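PDB 7LNK: capsid protein from Bocavirus gorilla/GBoV1/2009, which forms, in sixty copies, the T=1 icosahedral shell of the virion, which probably encloses the single-stranded DNA genome. Local coordinates for residues A[267-272]-A[368-373]; A[380-385]-A[494-499]. All blocks are in the same frame, centred on the assembly; numbering follows the deposited sequence.

Overall arrangement
Both contacts are buried, yet they lie in different parts of the subunit. Interaction 1 joins two parts of the long insertion between strands 207-223 and 415-420, its centre about 23 Å from the centre of the chain, where its aromatic pair continues into rings of two neighbouring subunits. Interaction 2, its centre about 13 Å from that point, ties 380-385 of the same insertion to 494-499, beyond strand 437-453, and packs mainly against its own chain, on Trp327 and Ile340. Two backbone bonds and an aromatic pair dominate the first; the second has one backbone bond and apolar packing, with the carboxylate of Glu384 beside the sulphur of Cys499. Their nearest atoms are about 12 Å apart.

Interaction 1: A[267-272]-A[368-373]; sequences TGPGFL and VWMFPN
Gly270 and Val368 form an antiparallel hydrogen-bonded pair in which each backbone gives its N-H and its carbonyl to the other. Gly270 N donates to Val368 O at 2.7 Å, with an angle of 167° at the hydrogen. The return bond runs from Val368 N to Gly270 O at 2.6 Å. Pro269 has no N-H to satisfy, which suits the approach to the bridge: its CB packs 3.6 Å from Val368 O, and its CG meets Met370 CG at 4.1 Å. On Val368, CG1 stands anti to the backbone N (chi1 176°) and turns its methyl to the carbonyl oxygens of Gly268 and Thr267.

Beside the bridge, the edge of Phe271 points into the face of the six-membered ring of Trp369. The planes lie at 73°, with Phe271 CE1 3.8 Å above the plane of that Trp369 ring, over its centre, and Phe271 CZ 3.5 Å from Trp369 CH2.

Other polar groups are satisfied from nearby: Gln352 OE1 accepts from Gly268 N, Leu353 O bonds Thr267 OG1, and Gln374 NE2 donates to Trp369 O. Trp369 also meets Trp369 of two neighbouring subunits edge-to-face, while Phe271 stacks on Phe371 of one of them. This cyclic exchange between three copies is consistent with a three-fold axis, where the long GH insertions of parvovirus capsid proteins characteristically intertwine.

Interaction 2: A[380-385]-A[494-499]; sequences PITREH and TTFDQC
Thr382 packs against Cys499 and Phe496, and each branch of its small side chain has a different task. Thr382 CB rests 3.5 Å from Cys499 O and 3.6 Å from Cys499 CB. A chi1 of 60° sends the hydroxyl toward His385 and leaves the methyl for the ring: Thr382 CG2 lies 3.4 Å from Phe496 CE1 and somewhat farther from Phe496 CZ. Thr382 OG1 passes 4.0 Å from Cys499 CB and shares a 2.7 Å hydrogen bond with His385 ND1, lying in the plane of the imidazole at its edge. A beta-branched residue with one methyl and one hydroxyl thus serves an apolar and a polar neighbour at once. Trp327 covers Thr382, Phe496 and Cys499 together.

The backbone link comes next in sequence: Arg383 N donates to Cys499 O at 3.0 Å, nearly straight at 171°. Beyond it Glu384, bent at chi2, brings OE1 to 3.2 Å from Cys499 SG, while its OE2 forms a salt bridge with Arg383 NH1. The extended Arg383 also gives NH2 to Phe74 O.

With a single backbone bond crossing it, the contact relies largely on side-chain fit, and the adjacent guanidinium probably helps keep the buried Glu384 carboxylate ionised beside the thiol.

Interaction 1: A[267-272]-A[368-373]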
# COMPACT_ATOMS: atom_id res chain seq x y z
N THR A 267 -64.58 44.67 -79.58
CA THR A 267 -65.01 43.40 -80.15
C THR A 267 -63.82 42.51 -80.48
O THR A 267 -62.82 42.96 -81.05
CB THR A 267 -65.81 43.66 -81.42
OG1 THR A 267 -66.97 44.43 -81.09
CG2 THR A 267 -66.24 42.37 -82.07
N GLY A 268 -63.94 41.23 -80.16
CA GLY A 268 -62.94 40.25 -80.53
C GLY A 268 -62.82 40.11 -82.03
O GLY A 268 -63.60 40.67 -82.79
N PRO A 269 -61.80 39.38 -82.48
CA PRO A 269 -61.55 39.30 -83.92
C PRO A 269 -62.54 38.39 -84.63
O PRO A 269 -63.17 37.53 -84.02
CB PRO A 269 -60.14 38.71 -84.00
CG PRO A 269 -59.55 39.00 -82.68
CD PRO A 269 -60.67 38.85 -81.72
N GLY A 270 -62.67 38.59 -85.93
CA GLY A 270 -63.45 37.68 -86.74
C GLY A 270 -63.65 38.24 -88.12
O GLY A 270 -63.44 39.43 -88.37
N PHE A 271 -64.06 37.36 -89.02
CA PHE A 271 -64.35 37.70 -90.41
C PHE A 271 -65.80 37.38 -90.71
O PHE A 271 -66.18 36.20 -90.76
CB PHE A 271 -63.44 36.93 -91.36
CG PHE A 271 -62.01 37.36 -91.32
CD1 PHE A 271 -61.66 38.62 -90.88
CD2 PHE A 271 -61.02 36.51 -91.74
CE1 PHE A 271 -60.36 39.01 -90.85
CE2 PHE A 271 -59.71 36.90 -91.72
CZ PHE A 271 -59.38 38.15 -91.28
N LEU A 272 -66.61 38.41 -90.91
CA LEU A 272 -67.95 38.25 -91.47
C LEU A 272 -68.00 38.57 -92.95
O LEU A 272 -69.07 38.46 -93.55
CB LEU A 272 -68.94 39.13 -90.71
CG LEU A 272 -69.10 38.76 -89.24
CD1 LEU A 272 -70.00 39.75 -88.54
CD2 LEU A 272 -69.62 37.35 -89.10
N VAL A 368 -63.12 42.03 -88.52
CA VAL A 368 -62.54 42.58 -87.31
C VAL A 368 -61.22 41.87 -87.08
O VAL A 368 -61.20 40.66 -86.81
CB VAL A 368 -63.48 42.42 -86.10
CG1 VAL A 368 -62.81 42.92 -84.86
CG2 VAL A 368 -64.76 43.17 -86.35
N TRP A 369 -60.13 42.59 -87.21
CA TRP A 369 -58.81 42.04 -87.03
C TRP A 369 -58.43 42.11 -85.55
O TRP A 369 -59.20 42.58 -84.72
CB TRP A 369 -57.81 42.81 -87.89
CG TRP A 369 -58.07 42.68 -89.35
CD1 TRP A 369 -58.84 43.50 -90.11
CD2 TRP A 369 -57.51 41.72 -90.25
NE1 TRP A 369 -58.82 43.10 -91.41
CE2 TRP A 369 -58.00 42.01 -91.52
CE3 TRP A 369 -56.64 40.64 -90.09
CZ2 TRP A 369 -57.66 41.25 -92.64
CZ3 TRP A 369 -56.31 39.90 -91.19
CH2 TRP A 369 -56.82 40.21 -92.45
N MET A 370 -57.24 41.62 -85.22
CA MET A 370 -56.73 41.86 -83.88
C MET A 370 -56.51 43.35 -83.66
O MET A 370 -55.99 44.05 -84.52
CB MET A 370 -55.43 41.10 -83.61
CG MET A 370 -55.60 39.63 -83.40
SD MET A 370 -54.03 38.79 -83.19
CE MET A 370 -53.52 39.42 -81.60
N PHE A 371 -56.96 43.82 -82.52
CA PHE A 371 -56.90 45.21 -82.13
C PHE A 371 -56.68 45.18 -80.63
O PHE A 371 -57.09 44.23 -79.96
CB PHE A 371 -58.21 45.91 -82.51
CG PHE A 371 -58.24 47.38 -82.26
CD1 PHE A 371 -57.64 48.25 -83.14
CD2 PHE A 371 -58.90 47.90 -81.17
CE1 PHE A 371 -57.67 49.59 -82.93
CE2 PHE A 371 -58.94 49.25 -80.96
CZ PHE A 371 -58.32 50.09 -81.84
N PRO A 372 -55.97 46.16 -80.08
CA PRO A 372 -55.76 46.15 -78.63
C PRO A 372 -57.08 46.20 -77.89
O PRO A 372 -58.10 46.64 -78.40
CB PRO A 372 -54.93 47.41 -78.39
CG PRO A 372 -55.25 48.27 -79.53
CD PRO A 372 -55.35 47.34 -80.69
N ASN A 373 -57.04 45.70 -76.65
CA ASN A 373 -58.16 45.78 -75.72
C ASN A 373 -59.35 44.95 -76.17
O ASN A 373 -60.48 45.27 -75.83
CB ASN A 373 -58.60 47.23 -75.53
CG ASN A 373 -57.57 48.06 -74.84
OD1 ASN A 373 -56.76 47.55 -74.08
ND2 ASN A 373 -57.55 49.34 -75.16

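Interaction 2: A[380-385]-A[494-499]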
# COMPACT_ATOMS: atom_id res chain seq x y z
N PRO A 380 -67.93 28.03 -77.50
CA PRO A 380 -68.63 27.15 -76.55
C PRO A 380 -68.68 25.69 -76.98
O PRO A 380 -69.67 25.25 -77.57
CB PRO A 380 -70.03 27.76 -76.49
CG PRO A 380 -70.19 28.42 -77.80
CD PRO A 380 -68.86 28.98 -78.14
N ILE A 381 -67.62 24.93 -76.69
CA ILE A 381 -67.54 23.55 -77.14
C ILE A 381 -68.63 22.71 -76.50
O ILE A 381 -69.16 23.01 -75.44
CB ILE A 381 -66.16 22.96 -76.82
CG1 ILE A 381 -65.97 22.94 -75.31
CG2 ILE A 381 -65.09 23.78 -77.46
CD1 ILE A 381 -64.80 22.19 -74.85
N THR A 382 -68.97 21.61 -77.17
CA THR A 382 -69.99 20.66 -76.76
C THR A 382 -69.34 19.31 -76.48
O THR A 382 -68.12 19.15 -76.56
CB THR A 382 -71.07 20.47 -77.83
OG1 THR A 382 -70.47 19.99 -79.03
CG2 THR A 382 -71.77 21.76 -78.10
N ARG A 383 -70.18 18.34 -76.14
CA ARG A 383 -69.69 16.99 -75.92
C ARG A 383 -69.16 16.39 -77.21
O ARG A 383 -68.26 15.54 -77.18
CB ARG A 383 -70.79 16.13 -75.33
CG ARG A 383 -70.39 14.71 -75.08
CD ARG A 383 -71.50 13.93 -74.43
NE ARG A 383 -71.16 12.53 -74.30
CZ ARG A 383 -71.42 11.62 -75.22
NH1 ARG A 383 -72.06 11.97 -76.33
NH2 ARG A 383 -71.07 10.36 -75.04
N GLU A 384 -69.67 16.82 -78.36
CA GLU A 384 -68.96 16.50 -79.60
C GLU A 384 -68.21 17.74 -80.07
O GLU A 384 -68.75 18.65 -80.70
CB GLU A 384 -69.94 16.03 -80.66
CG GLU A 384 -70.70 14.78 -80.28
CD GLU A 384 -71.91 15.09 -79.44
OE1 GLU A 384 -72.13 16.28 -79.16
OE2 GLU A 384 -72.62 14.15 -79.03
N HIS A 385 -66.93 17.74 -79.76
CA HIS A 385 -65.88 18.58 -80.28
C HIS A 385 -64.57 17.83 -80.21
O HIS A 385 -64.40 16.97 -79.34
CB HIS A 385 -65.76 19.92 -79.54
CG HIS A 385 -66.71 20.96 -80.02
ND1 HIS A 385 -68.05 20.96 -79.70
CD2 HIS A 385 -66.51 22.07 -80.77
CE1 HIS A 385 -68.63 22.00 -80.27
NE2 HIS A 385 -67.72 22.69 -80.92
N THR A 494 -80.36 15.94 -81.60
CA THR A 494 -80.85 16.64 -82.79
C THR A 494 -80.33 18.07 -82.86
O THR A 494 -80.06 18.58 -83.95
CB THR A 494 -82.37 16.61 -82.81
OG1 THR A 494 -82.81 15.25 -82.89
CG2 THR A 494 -82.91 17.36 -84.00
N THR A 495 -80.18 18.73 -81.72
CA THR A 495 -79.89 20.15 -81.71
C THR A 495 -78.66 20.44 -80.86
O THR A 495 -78.18 19.60 -80.11
CB THR A 495 -81.09 20.96 -81.19
OG1 THR A 495 -80.85 22.35 -81.43
CG2 THR A 495 -81.26 20.76 -79.72
N PHE A 496 -78.15 21.66 -81.02
CA PHE A 496 -76.86 22.04 -80.45
C PHE A 496 -76.91 22.06 -78.92
O PHE A 496 -75.91 21.78 -78.26
CB PHE A 496 -76.45 23.40 -81.00
CG PHE A 496 -75.15 23.91 -80.46
CD1 PHE A 496 -73.96 23.47 -80.98
CD2 PHE A 496 -75.13 24.85 -79.46
CE1 PHE A 496 -72.77 23.95 -80.50
CE2 PHE A 496 -73.94 25.33 -78.98
CZ PHE A 496 -72.76 24.88 -79.50
N ASP A 497 -78.07 22.38 -78.35
CA ASP A 497 -78.17 22.42 -76.90
C ASP A 497 -78.23 21.02 -76.30
O ASP A 497 -77.86 20.82 -75.14
CB ASP A 497 -79.39 23.23 -76.48
CG ASP A 497 -79.21 24.72 -76.69
OD1 ASP A 497 -78.06 25.16 -76.86
OD2 ASP A 497 -80.22 25.45 -76.68
N GLN A 498 -78.69 20.04 -77.08
CA GLN A 498 -78.69 18.67 -76.60
C GLN A 498 -77.28 18.11 -76.53
O GLN A 498 -77.03 17.14 -75.81
CB GLN A 498 -79.55 17.80 -77.50
CG GLN A 498 -81.00 18.18 -77.45
CD GLN A 498 -81.83 17.40 -78.42
OE1 GLN A 498 -81.32 16.86 -79.39
NE2 GLN A 498 -83.12 17.37 -78.19
N CYS A 499 -76.36 18.70 -77.27
CA CYS A 499 -74.94 18.38 -77.16
C CYS A 499 -74.32 18.98 -75.91
O CYS A 499 -73.15 18.71 -75.64
CB CYS A 499 -74.21 18.85 -78.41
SG CYS A 499 -74.72 18.00 -79.90